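Local coordinates for dihydropyrimidinase (Brevibacillus agri, PDB 3SFW) that catalyses the reversible hydrolytic ring opening of 5,6-dihydropyrimidines to N-carbamoyl-beta-amino acids, as a zinc-dependent enzyme of the amidohydrolase family, at the interface of chains A and B. Coordinates in Å, arbitrary orientation; residue numbers count along the deposited sequence, not the author numbering. Chains: chain A/B, Dihydropyrimidinase.

The interface of chains A and B. Residues chain A 253, 256-258, 460; chain B 302, 305-306, 357.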
loop_
_atom_site.group_PDB
_atom_site.type_symbol
_atom_site.label_atom_id
_atom_site.label_comp_id
_atom_site.label_asym_id
_atom_site.label_seq_id
_atom_site.Cartn_x
_atom_site.Cartn_y
_atom_site.Cartn_z
ATOM N N ARG A 253 -11.152 -4.161 0.308
ATOM C CA ARG A 253 -11.577 -5.540 0.543
ATOM C C ARG A 253 -10.587 -6.250 1.504
ATOM O O ARG A 253 -10.998 -7.098 2.286
ATOM C CB ARG A 253 -11.703 -6.278 -0.795
ATOM C CG ARG A 253 -12.940 -5.760 -1.599
ATOM C CD ARG A 253 -13.062 -6.431 -2.974
ATOM N NE ARG A 253 -13.177 -7.892 -2.855
ATOM C CZ ARG A 253 -14.316 -8.585 -2.731
ATOM N NH1 ARG A 253 -15.502 -7.977 -2.596
ATOM N NH2 ARG A 253 -14.264 -9.909 -2.693
ATOM N N GLY A 256 -11.619 -5.993 4.873
ATOM C CA GLY A 256 -12.832 -6.766 5.151
ATOM C C GLY A 256 -14.090 -5.923 4.972
ATOM O O GLY A 256 -15.217 -6.367 5.324
ATOM N N TRP A 257 -13.948 -4.761 4.322
ATOM C CA TRP A 257 -15.145 -3.995 4.038
ATOM C C TRP A 257 -15.960 -4.624 2.921
ATOM O O TRP A 257 -15.435 -5.378 2.081
ATOM C CB TRP A 257 -14.829 -2.547 3.734
ATOM C CG TRP A 257 -14.074 -1.897 4.882
ATOM C CD1 TRP A 257 -14.036 -2.322 6.184
ATOM C CD2 TRP A 257 -13.272 -0.734 4.818
ATOM N NE1 TRP A 257 -13.283 -1.459 6.948
ATOM C CE2 TRP A 257 -12.829 -0.455 6.138
ATOM C CE3 TRP A 257 -13.011 0.203 3.810
ATOM C CZ2 TRP A 257 -12.060 0.663 6.448
ATOM C CZ3 TRP A 257 -12.270 1.325 4.126
ATOM C CH2 TRP A 257 -11.794 1.547 5.433
ATOM N N ASN A 258 -17.268 -4.359 2.947
ATOM C CA ASN A 258 -18.186 -4.995 1.984
ATOM C C ASN A 258 -18.329 -4.126 0.731
ATOM O O ASN A 258 -19.293 -3.370 0.563
ATOM C CB ASN A 258 -19.515 -5.297 2.689
ATOM C CG ASN A 258 -19.301 -6.285 3.851
ATOM O OD1 ASN A 258 -18.548 -7.254 3.689
ATOM N ND2 ASN A 258 -19.703 -5.896 5.045
ATOM N N ARG A 460 -24.574 -11.060 1.739
ATOM C CA ARG A 460 -23.235 -11.218 1.152
ATOM C C ARG A 460 -23.103 -12.567 0.425
ATOM O O ARG A 460 -23.562 -13.607 0.932
ATOM C CB ARG A 460 -22.171 -11.068 2.228
ATOM C CG ARG A 460 -22.086 -9.616 2.771
ATOM C CD ARG A 460 -20.936 -9.468 3.735
ATOM N NE ARG A 460 -21.137 -10.269 4.933
ATOM C CZ ARG A 460 -21.748 -9.819 6.029
ATOM N NH1 ARG A 460 -22.230 -8.576 6.055
ATOM N NH2 ARG A 460 -21.861 -10.600 7.108
ATOM N N SER B 302 -11.736 -11.940 7.283
ATOM C CA SER B 302 -11.966 -10.948 6.184
ATOM C C SER B 302 -11.370 -11.449 4.867
ATOM O O SER B 302 -11.936 -11.251 3.797
ATOM C CB SER B 302 -11.303 -9.613 6.527
ATOM O OG SER B 302 -12.043 -8.932 7.508
ATOM N N LYS B 305 -13.571 -14.149 3.481
ATOM C CA LYS B 305 -14.808 -13.536 2.972
ATOM C C LYS B 305 -14.589 -12.819 1.627
ATOM O O LYS B 305 -15.386 -12.952 0.674
ATOM C CB LYS B 305 -15.325 -12.516 3.965
ATOM C CG LYS B 305 -16.636 -11.856 3.474
ATOM C CD LYS B 305 -17.180 -10.875 4.514
ATOM C CE LYS B 305 -16.190 -9.738 4.843
ATOM N NZ LYS B 305 -16.882 -8.605 5.655
ATOM N N ASN B 306 -13.465 -12.114 1.515
ATOM C CA ASN B 306 -13.210 -11.344 0.306
ATOM C C ASN B 306 -12.245 -11.972 -0.689
ATOM O O ASN B 306 -11.812 -11.314 -1.623
ATOM C CB ASN B 306 -12.813 -9.886 0.627
ATOM C CG ASN B 306 -14.004 -9.028 1.035
ATOM O OD1 ASN B 306 -15.155 -9.417 0.794
ATOM N ND2 ASN B 306 -13.743 -7.972 1.812
ATOM N N GLY B 357 -21.803 -15.083 10.360
ATOM C CA GLY B 357 -21.841 -14.162 9.234
ATOM C C GLY B 357 -20.479 -13.746 8.720
ATOM O O GLY B 357 -20.353 -12.769 7.954
HETATM O O HOH W 1 -10.429 -8.708 -3.027
HETATM O O HOH W 2 -17.852 -8.793 1.508
#
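A:Gly256 and B:Ser302 meet at the small apolar centre of this patch, where the glycine CA lies 3.5 Å from the serine CB. Beside them the side chains of A:Arg253 and B:Asn306 pass at a slant, with guanidinium and amide planes 35° apart; B:Asn306 OD1 stands over one guanidinium face, displaced toward its rim. The patch joins the end of helix 243-254, the loop after it and the start of strand 258-263 in chain A to the end of helix 295-305 and the next residue in chain B, with loop residues at the rim. It recurs with the chains exchanged across the two-fold interface and probably helps hold two subunits together in the tetramer.

The amide nitrogen of B:Asn306 serves two main-chain carbonyls. ND2 donates almost straight to A:Arg253 O at 2.9 Å, in the carbonyl plane and on a lone pair, and reaches A:Trp257 O at 3.1 Å along a more bent path. Together these bonds fix the amide flip, leaving OD1 to face the guanidinium and water 2. In return A:Arg253 NH2 donates to the main-chain B:Asn306 O at 3.0 Å, from above the carbonyl plane. The bend in the arginine chain at chi3 (59°) folds the guanidinium back over the asparagine, while its NE binds water 1, which also reaches B:Asn306 O.

B:Lys305 sends its aliphatic chain alongside B:Asn306 and turns at chi3 (59°), crossing the A:Asn258 side chain at about a right angle. In nearly perpendicular directions its NZ donates to the main-chain A:Gly256 O at 2.8 Å and to A:Asn258 OD1 at 2.9 Å. The same OD1 holds water 2, which bridges to B:Asn306 OD1 and ties the lysine contact to the asparagine contact.

At the outer rim A:Arg460, close to the C-terminus, passes B:Lys305 with its CD 4.1 Å from the lysine CD, and its NH2 donates to a lone pair of the main-chain B:Gly357 O at 2.8 Å.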